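TRAP dicarboxylate transporter-DctP subunit (Desulfovibrio salexigens, PDB 4N6D) probably captures a small organic acid in the periplasm and hands it to the membrane components of a TRAP transporter. Local coordinates at residues R159-L164 against D294-A299; T185-P190 against G201-L206; Y224-N229 against E288-S293. All coordinates share one frame; numbering follows the deposited sequence.

Overall arrangement
All three contacts lie around the mixed sheet ordered 205-208, 151-154, 224-226, 288-290 of the family 7 solute-binding fold. Contact 3 pairs its last two strands. Helix 294-317 follows strand 288-290 after a three-residue link, and contact 1 sets its start against the loop after strand 151-154; the centres of contacts 1 and 3 are about 10 Å apart, and an Arg159-Glu288 salt bridge joins them, uniting the 288-290 edge, the following helix and the 159-164 loop in one region. Contact 2, near the opposite edge at strand 205-208, is centred about 20 Å from contact 1 and 18 Å from contact 3. Along the chain, contact 2 and then contact 3 fall between 159-164 and 294-299.

Contact 1 (R159-L164 against D294-A299); sequences RNLDDL and DADMQA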
loop_
_atom_site.group_PDB
_atom_site.type_symbol
_atom_site.label_atom_id
_atom_site.label_comp_id
_atom_site.label_asym_id
_atom_site.label_seq_id
_atom_site.Cartn_x
_atom_site.Cartn_y
_atom_site.Cartn_z
ATOM N N ARG A 159 6.266 9.141 22.359
ATOM C CA ARG A 159 6.949 7.981 22.927
ATOM C C ARG A 159 5.986 7.001 23.570
ATOM O O ARG A 159 6.340 5.844 23.819
ATOM C CB ARG A 159 7.985 8.442 23.940
ATOM C CG ARG A 159 8.955 9.451 23.359
ATOM C CD ARG A 159 10.120 9.684 24.274
ATOM N NE ARG A 159 11.001 10.701 23.699
ATOM C CZ ARG A 159 11.923 10.458 22.771
ATOM N NH1 ARG A 159 12.665 11.456 22.321
ATOM N NH2 ARG A 159 12.121 9.240 22.314
ATOM N N ASN A 160 4.761 7.449 23.813
ATOM C CA ASN A 160 3.740 6.583 24.392
ATOM C C ASN A 160 2.348 7.068 24.026
ATOM O O ASN A 160 2.177 8.087 23.343
ATOM C CB ASN A 160 3.895 6.538 25.911
ATOM C CG ASN A 160 3.844 7.917 26.536
ATOM O OD1 ASN A 160 2.986 8.732 26.189
ATOM N ND2 ASN A 160 4.777 8.198 27.441
ATOM N N LEU A 161 1.341 6.332 24.469
ATOM C CA LEU A 161 -0.017 6.675 24.086
ATOM C C LEU A 161 -0.508 7.968 24.698
ATOM O O LEU A 161 -1.369 8.634 24.126
ATOM C CB LEU A 161 -0.964 5.545 24.466
ATOM C CG LEU A 161 -0.919 4.373 23.511
ATOM C CD1 LEU A 161 -1.846 3.298 24.051
ATOM C CD2 LEU A 161 -1.326 4.770 22.095
ATOM N N ASP A 162 0.013 8.324 25.865
ATOM C CA ASP A 162 -0.396 9.566 26.491
ATOM C C ASP A 162 0.011 10.746 25.612
ATOM O O ASP A 162 -0.699 11.741 25.543
ATOM C CB ASP A 162 0.186 9.688 27.896
ATOM C CG ASP A 162 -0.335 10.902 28.650
ATOM O OD1 ASP A 162 -1.557 10.965 28.915
ATOM O OD2 ASP A 162 0.485 11.782 28.992
ATOM N N ASP A 163 1.130 10.603 24.909
ATOM C CA ASP A 163 1.625 11.666 24.028
ATOM C C ASP A 163 0.691 11.926 22.833
ATOM O O ASP A 163 0.759 12.999 22.229
ATOM C CB ASP A 163 3.018 11.325 23.507
ATOM C CG ASP A 163 4.075 11.365 24.580
ATOM O OD1 ASP A 163 3.928 12.135 25.557
ATOM O OD2 ASP A 163 5.082 10.630 24.435
ATOM N N LEU A 164 -0.169 10.965 22.502
ATOM C CA LEU A 164 -1.123 11.123 21.399
ATOM C C LEU A 164 -2.412 11.823 21.811
ATOM O O LEU A 164 -3.168 12.267 20.950
ATOM C CB LEU A 164 -1.496 9.774 20.776
ATOM C CG LEU A 164 -0.490 9.180 19.800
ATOM C CD1 LEU A 164 -0.953 7.827 19.357
ATOM C CD2 LEU A 164 -0.272 10.090 18.590
ATOM N N ASP A 294 5.675 -2.456 24.337
ATOM C CA ASP A 294 4.840 -3.571 23.961
ATOM C C ASP A 294 3.437 -3.378 24.522
ATOM O O ASP A 294 2.450 -3.712 23.873
ATOM C CB ASP A 294 5.428 -4.881 24.496
ATOM C CG ASP A 294 6.721 -5.282 23.793
ATOM O OD1 ASP A 294 7.024 -4.735 22.711
ATOM O OD2 ASP A 294 7.429 -6.171 24.319
ATOM N N ALA A 295 3.344 -2.863 25.742
ATOM C CA ALA A 295 2.036 -2.670 26.344
ATOM C C ALA A 295 1.218 -1.656 25.550
ATOM O O ALA A 295 0.021 -1.854 25.340
ATOM C CB ALA A 295 2.167 -2.249 27.782
ATOM N N ASP A 296 1.852 -0.585 25.091
ATOM C CA ASP A 296 1.154 0.415 24.293
ATOM C C ASP A 296 0.726 -0.184 22.950
ATOM O O ASP A 296 -0.379 0.095 22.452
ATOM C CB ASP A 296 2.041 1.647 24.068
ATOM C CG ASP A 296 2.029 2.624 25.238
ATOM O OD1 ASP A 296 1.312 2.381 26.231
ATOM O OD2 ASP A 296 2.730 3.661 25.160
ATOM N N MET A 297 1.588 -1.010 22.351
ATOM C CA MET A 297 1.230 -1.627 21.068
ATOM C C MET A 297 0.016 -2.548 21.228
ATOM O O MET A 297 -0.839 -2.622 20.351
ATOM C CB MET A 297 2.421 -2.377 20.469
ATOM C CG MET A 297 3.595 -1.477 20.050
ATOM S SD MET A 297 3.162 -0.409 18.658
ATOM C CE MET A 297 3.356 -1.557 17.294
ATOM N N GLN A 298 -0.073 -3.253 22.350
ATOM C CA GLN A 298 -1.236 -4.111 22.585
ATOM C C GLN A 298 -2.489 -3.278 22.823
ATOM O O GLN A 298 -3.564 -3.652 22.400
ATOM C CB GLN A 298 -0.994 -5.028 23.772
ATOM C CG GLN A 298 -2.123 -6.033 24.020
ATOM C CD GLN A 298 -2.391 -6.926 22.821
ATOM O OE1 GLN A 298 -1.472 -7.495 22.243
ATOM N NE2 GLN A 298 -3.648 -7.011 22.418
ATOM N N ALA A 299 -2.355 -2.148 23.509
ATOM C CA ALA A 299 -3.499 -1.263 23.698
ATOM C C ALA A 299 -4.008 -0.761 22.355
ATOM O O ALA A 299 -5.220 -0.695 22.127
ATOM C CB ALA A 299 -3.157 -0.105 24.619
HETATM O O HOH W 1 5.347 3.565 24.929
#
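Asp296 OD2, at the end of a side chain reaching from the first turn of helix 294-317, is gripped by the loop 159-164 from two directions. Leu161 N donates to it at 3.1 Å, approaching from above the carboxylate plane, 59° out of it, with a bent N-H...O angle of 141°. A water also donates to OD2, at 2.6 Å, and gives its other hydrogen to Arg159 O, so a second, water-mediated link runs to the backbone two residues earlier. Asn160 CA and CB press on the same oxygen, CB at 3.2 Å from Asp296 OD2. Beside this polar link the side chains of Leu161 and Asp296 overlap as they run in opposing directions, Leu161 CG lying 3.8 Å from the carboxyl carbon Asp296 CG. Leu161 CD1 continues one helical turn further and rests on Ala299 CB at 3.7 Å, adding an apolar patch to a contact that lies at the protein surface.

Side chains within the loop hold its backbone in place. Asp163 OD2 accepts from Arg159 N through its anti lone pair, at 2.8 Å, and Asn160 CG sits between the backbone N and the carbonyl carbon (chi1 56°). On the helix side, Ser293 OG caps Asp296 N. Asn160 OD1 accepting from Asp163 N at 2.9 Å, three residues on, is an Asx motif, with Asp163 OD2 taking a longer bond from Asn160 N above the carboxylate plane; it opens a short turn of helical backbone angles, 161-164.

Contact 2 (T185-P190 against G201-L206); sequences TPVSMP and GVVKGL
Val203 CG1 fits against the branched end of Val187, 3.6 Å from Val187 CB and 3.8 Å from Val187 CG2, with Val187 CG1 only slightly farther away. One methyl thus meets the whole fork of the opposing valine. It is brought there by the first torsion of Val203, which sets CG1 anti to the carbonyl carbon (chi1 -65°) while CG2 sits between the backbone N and the carbonyl carbon. Next to this pair, the terminal methyl of Met189 touches Val202: CE lies 3.8 Å from Val202 CG1, and the two side chains cross obliquely. The same methyl comes within 4.4 Å of Val203 CG1, so Met189 CE bridges the two neighbouring valines. A bend at chi3 (44°) gives CE its position at the end of a chain that is extended only at chi2. No hydrogen bond joins the two segments, and the contact rests on these apolar groups.

The segments flank helix 194-200 in the chain: strand 185-187 and its extension lead toward the helix, and 201-206 leaves it for strand 205-208. The helix ends in a Schellman motif, with Gly201 as the first residue beyond it and at positive phi (87°). Helix side chains line the same apolar cluster, Ala197 touching both Met189 and Val202, and Leu198 touching Val203.

Farther out, Val187 is held by backbone bonds to Val169 and Ala171 in the parallel pairing with strand 168-170, while Met189 O accepts from Arg170 NE. On the other segment, a backbone hydrogen bond ties Val203 to Ala197 of the helix. Lys204 folds back so that NZ donates to Gly201 O at 3.0 Å, in the carbonyl plane on a lone pair, and the same ammonium forms a salt bridge with Glu168.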
loop_
_atom_site.group_PDB
_atom_site.type_symbol
_atom_site.label_atom_id
_atom_site.label_comp_id
_atom_site.label_asym_id
_atom_site.label_seq_id
_atom_site.Cartn_x
_atom_site.Cartn_y
_atom_site.Cartn_z
ATOM N N THR A 185 -6.391 13.697 17.569
ATOM C CA THR A 185 -7.300 14.557 16.804
ATOM C C THR A 185 -6.922 14.548 15.331
ATOM O O THR A 185 -6.066 15.328 14.901
ATOM C CB THR A 185 -7.275 15.992 17.354
ATOM O OG1 THR A 185 -7.559 15.951 18.752
ATOM C CG2 THR A 185 -8.307 16.876 16.664
ATOM N N PRO A 186 -7.544 13.648 14.544
ATOM C CA PRO A 186 -7.213 13.584 13.122
ATOM C C PRO A 186 -7.729 14.811 12.402
ATOM O O PRO A 186 -8.834 15.279 12.678
ATOM C CB PRO A 186 -7.938 12.327 12.634
ATOM C CG PRO A 186 -9.025 12.102 13.604
ATOM C CD PRO A 186 -8.578 12.669 14.918
ATOM N N VAL A 187 -6.918 15.347 11.499
ATOM C CA VAL A 187 -7.316 16.507 10.724
ATOM C C VAL A 187 -7.105 16.180 9.257
ATOM O O VAL A 187 -6.047 15.699 8.880
ATOM C CB VAL A 187 -6.467 17.741 11.075
ATOM C CG1 VAL A 187 -6.903 18.950 10.253
ATOM C CG2 VAL A 187 -6.556 18.052 12.567
ATOM N N SER A 188 -8.103 16.429 8.423
ATOM C CA SER A 188 -7.917 16.255 6.984
ATOM C C SER A 188 -7.505 17.574 6.357
ATOM O O SER A 188 -8.050 18.633 6.676
ATOM C CB SER A 188 -9.177 15.703 6.316
ATOM O OG SER A 188 -9.327 14.313 6.614
ATOM N N MET A 189 -6.513 17.520 5.485
ATOM C CA MET A 189 -6.093 18.713 4.772
ATOM C C MET A 189 -5.144 18.301 3.683
ATOM O O MET A 189 -4.505 17.254 3.787
ATOM C CB MET A 189 -5.388 19.670 5.716
ATOM C CG MET A 189 -4.071 19.131 6.261
ATOM S SD MET A 189 -3.138 20.480 7.044
ATOM C CE MET A 189 -4.427 21.311 7.978
ATOM N N PRO A 190 -5.030 19.132 2.641
ATOM C CA PRO A 190 -4.202 18.751 1.497
ATOM C C PRO A 190 -2.730 18.656 1.862
ATOM O O PRO A 190 -2.227 19.468 2.643
ATOM C CB PRO A 190 -4.435 19.886 0.504
ATOM C CG PRO A 190 -5.763 20.455 0.878
ATOM C CD PRO A 190 -5.853 20.324 2.362
ATOM N N GLY A 201 0.979 24.885 13.923
ATOM C CA GLY A 201 0.472 24.039 14.986
ATOM C C GLY A 201 -0.937 23.544 14.722
ATOM O O GLY A 201 -1.517 22.854 15.558
ATOM N N VAL A 202 -1.484 23.886 13.559
ATOM C CA VAL A 202 -2.785 23.372 13.123
ATOM C C VAL A 202 -2.818 21.836 13.064
ATOM O O VAL A 202 -3.808 21.207 13.445
ATOM C CB VAL A 202 -3.174 23.960 11.763
ATOM C CG1 VAL A 202 -4.442 23.309 11.239
ATOM C CG2 VAL A 202 -3.356 25.470 11.892
ATOM N N VAL A 203 -1.755 21.231 12.551
ATOM C CA VAL A 203 -1.462 19.845 12.895
ATOM C C VAL A 203 -0.050 19.826 13.447
ATOM O O VAL A 203 0.710 20.777 13.245
ATOM C CB VAL A 203 -1.615 18.849 11.720
ATOM C CG1 VAL A 203 -3.075 18.782 11.276
ATOM C CG2 VAL A 203 -0.716 19.223 10.563
ATOM N N LYS A 204 0.292 18.755 14.148
ATOM C CA LYS A 204 1.598 18.659 14.778
ATOM C C LYS A 204 2.305 17.391 14.304
ATOM O O LYS A 204 3.318 17.002 14.860
ATOM C CB LYS A 204 1.451 18.696 16.295
ATOM C CG LYS A 204 0.817 20.016 16.813
ATOM C CD LYS A 204 0.678 20.015 18.327
ATOM C CE LYS A 204 0.234 21.365 18.865
ATOM N NZ LYS A 204 -1.092 21.783 18.355
ATOM N N GLY A 205 1.760 16.768 13.261
ATOM C CA GLY A 205 2.414 15.644 12.614
ATOM C C GLY A 205 1.530 15.056 11.534
ATOM O O GLY A 205 0.466 15.599 11.221
ATOM N N LEU A 206 1.968 13.951 10.955
ATOM C CA LEU A 206 1.145 13.266 9.978
ATOM C C LEU A 206 1.286 11.760 10.079
ATOM O O LEU A 206 2.244 11.247 10.649
ATOM C CB LEU A 206 1.430 13.758 8.556
ATOM C CG LEU A 206 2.742 13.388 7.868
ATOM C CD1 LEU A 206 2.641 13.741 6.399
ATOM C CD2 LEU A 206 3.916 14.098 8.470
#

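Contact 3 (Y224-N229 against E288-S293); sequences YETETN and EMIKMS
Two parallel strands, 224-226 and 288-290, meet at one edge of a mixed four-stranded sheet, where Glu225 and Ile290 carry the central backbone bonds. Glu225 N donates to Glu288 O at 2.9 Å, and Ile290 N returns a bond to Glu225 O at 2.8 Å. Glu227 N to Ile290 O at 2.9 Å completes the bridge in which Ile290 bonds both neighbours of Thr226. The short strand axes make an angle of 24°.

On the face bearing Tyr224, Thr226 and Ile290, Glu288 OE1 lies in the plane of the Tyr224 ring at its edge, 3.5 Å from CE1, with ring and carboxylate planes 67° apart. Glu288 is also bound to Arg159 by a salt bridge through OE2, which ties this edge to the loop of contact 1. Ile290 CD1 approaches Tyr224 CB, and Ile290 CB packs beside Thr226 OG1, the hydroxyl that is hydrogen-bonded to Val158 O. The other face carries Glu225 and Met289, where Met289 SD sits 3.9 Å from Glu225 CG.

Strand 288-290 is the outermost strand within this chain, whereas 224-226 has a second neighbour in the antiparallel strand 151-154, bonded through Tyr224 to Thr154 and Thr226 to Ile152. Where the paired strands give way to loops, side chains and water take over. Met292 CE lies alongside Thr228 at 3.5 Å from CG2 and also touches Thr226 CG2; the sulfur-methyl bond swings there through an unusual chi3 of -119°. A water donates to Glu227 O and accepts from Met292 N, continuing the ladder between the backbones. The Glu227 and Lys291 side chains extend together in one direction, OE1 and NZ forming a long salt bridge of 4.0 Å.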
loop_
_atom_site.group_PDB
_atom_site.type_symbol
_atom_site.label_atom_id
_atom_site.label_comp_id
_atom_site.label_asym_id
_atom_site.label_seq_id
_atom_site.Cartn_x
_atom_site.Cartn_y
_atom_site.Cartn_z
ATOM N N TYR A 224 10.766 13.483 14.681
ATOM C CA TYR A 224 10.528 12.326 15.546
ATOM C C TYR A 224 9.553 11.396 14.848
ATOM O O TYR A 224 8.425 11.775 14.502
ATOM C CB TYR A 224 9.998 12.745 16.918
ATOM C CG TYR A 224 10.962 13.666 17.589
ATOM C CD1 TYR A 224 12.019 13.166 18.337
ATOM C CD2 TYR A 224 10.856 15.047 17.439
ATOM C CE1 TYR A 224 12.932 13.999 18.939
ATOM C CE2 TYR A 224 11.771 15.893 18.032
ATOM C CZ TYR A 224 12.816 15.354 18.774
ATOM O OH TYR A 224 13.737 16.161 19.392
ATOM N N GLU A 225 10.022 10.180 14.601
ATOM C CA GLU A 225 9.305 9.246 13.764
ATOM C C GLU A 225 8.979 8.022 14.614
ATOM O O GLU A 225 9.884 7.262 15.005
ATOM C CB GLU A 225 10.165 8.842 12.568
ATOM C CG GLU A 225 11.180 9.895 12.099
ATOM C CD GLU A 225 10.563 11.241 11.713
ATOM O OE1 GLU A 225 9.322 11.334 11.591
ATOM O OE2 GLU A 225 11.340 12.229 11.542
ATOM N N THR A 226 7.697 7.828 14.897
ATOM C CA THR A 226 7.275 6.692 15.724
ATOM C C THR A 226 6.765 5.556 14.851
ATOM O O THR A 226 5.767 5.705 14.145
ATOM C CB THR A 226 6.210 7.138 16.726
ATOM O OG1 THR A 226 6.782 8.159 17.560
ATOM C CG2 THR A 226 5.759 5.964 17.595
ATOM N N GLU A 227 7.468 4.433 14.887
ATOM C CA GLU A 227 7.169 3.309 14.012
ATOM C C GLU A 227 6.086 2.431 14.629
ATOM O O GLU A 227 6.333 1.535 15.440
ATOM C CB GLU A 227 8.425 2.495 13.697
ATOM C CG GLU A 227 8.249 1.593 12.463
ATOM C CD GLU A 227 9.521 0.873 12.039
ATOM O OE1 GLU A 227 10.300 0.484 12.940
ATOM O OE2 GLU A 227 9.741 0.718 10.803
ATOM N N THR A 228 4.860 2.737 14.261
ATOM C CA THR A 228 3.695 1.993 14.713
ATOM C C THR A 228 3.337 0.843 13.764
ATOM O O THR A 228 2.598 -0.071 14.154
ATOM C CB THR A 228 2.475 2.908 14.789
ATOM O OG1 THR A 228 2.288 3.545 13.517
ATOM C CG2 THR A 228 2.645 3.959 15.865
ATOM N N ASN A 229 3.845 0.887 12.533
ATOM C CA ASN A 229 3.542 -0.141 11.529
ATOM C C ASN A 229 2.045 -0.428 11.465
ATOM O O ASN A 229 1.588 -1.576 11.562
ATOM C CB ASN A 229 4.337 -1.435 11.797
ATOM C CG ASN A 229 5.753 -1.363 11.253
ATOM O OD1 ASN A 229 5.975 -0.825 10.169
ATOM N ND2 ASN A 229 6.721 -1.858 12.021
ATOM N N GLU A 288 14.951 11.091 14.814
ATOM C CA GLU A 288 15.019 10.004 15.780
ATOM C C GLU A 288 13.900 9.014 15.503
ATOM O O GLU A 288 12.751 9.410 15.328
ATOM C CB GLU A 288 14.888 10.535 17.213
ATOM C CG GLU A 288 14.927 9.426 18.256
ATOM C CD GLU A 288 14.659 9.907 19.669
ATOM O OE1 GLU A 288 14.669 11.136 19.906
ATOM O OE2 GLU A 288 14.438 9.037 20.545
ATOM N N MET A 289 14.255 7.735 15.468
ATOM C CA MET A 289 13.278 6.658 15.322
ATOM C C MET A 289 12.841 6.176 16.692
ATOM O O MET A 289 13.661 5.875 17.548
ATOM C CB MET A 289 13.875 5.494 14.539
ATOM C CG MET A 289 14.530 5.876 13.234
ATOM S SD MET A 289 13.430 6.698 12.067
ATOM C CE MET A 289 12.135 5.450 11.861
ATOM N N ILE A 290 11.534 6.092 16.885
ATOM C CA ILE A 290 10.958 5.718 18.166
ATOM C C ILE A 290 10.043 4.499 18.032
ATOM O O ILE A 290 9.328 4.370 17.046
ATOM C CB ILE A 290 10.128 6.879 18.722
ATOM C CG1 ILE A 290 11.021 8.101 18.930
ATOM C CG2 ILE A 290 9.465 6.458 20.038
ATOM C CD1 ILE A 290 10.256 9.372 19.245
ATOM N N LYS A 291 10.099 3.599 19.015
ATOM C CA LYS A 291 9.119 2.526 19.146
ATOM C C LYS A 291 8.392 2.677 20.461
ATOM O O LYS A 291 9.001 2.972 21.485
ATOM C CB LYS A 291 9.795 1.152 19.111
ATOM C CG LYS A 291 10.392 0.771 17.767
ATOM C CD LYS A 291 11.063 -0.611 17.845
ATOM C CE LYS A 291 11.661 -1.072 16.513
ATOM N NZ LYS A 291 12.742 -0.185 16.020
ATOM N N MET A 292 7.082 2.479 20.439
ATOM C CA MET A 292 6.322 2.465 21.686
ATOM C C MET A 292 6.495 1.130 22.408
ATOM O O MET A 292 6.934 0.140 21.819
ATOM C CB MET A 292 4.846 2.741 21.410
ATOM C CG MET A 292 4.589 4.162 20.858
ATOM S SD MET A 292 2.834 4.552 20.992
ATOM C CE MET A 292 2.448 4.787 19.280
ATOM N N SER A 293 6.144 1.099 23.690
ATOM C CA SER A 293 6.272 -0.121 24.481
ATOM C C SER A 293 5.361 -1.219 23.975
ATOM O O SER A 293 4.372 -0.962 23.301
ATOM C CB SER A 293 5.908 0.158 25.931
ATOM O OG SER A 293 4.528 0.455 26.022
HETATM O O HOH W 2 5.549 1.763 18.041
HETATM O O HOH W 3 11.664 2.410 15.347
#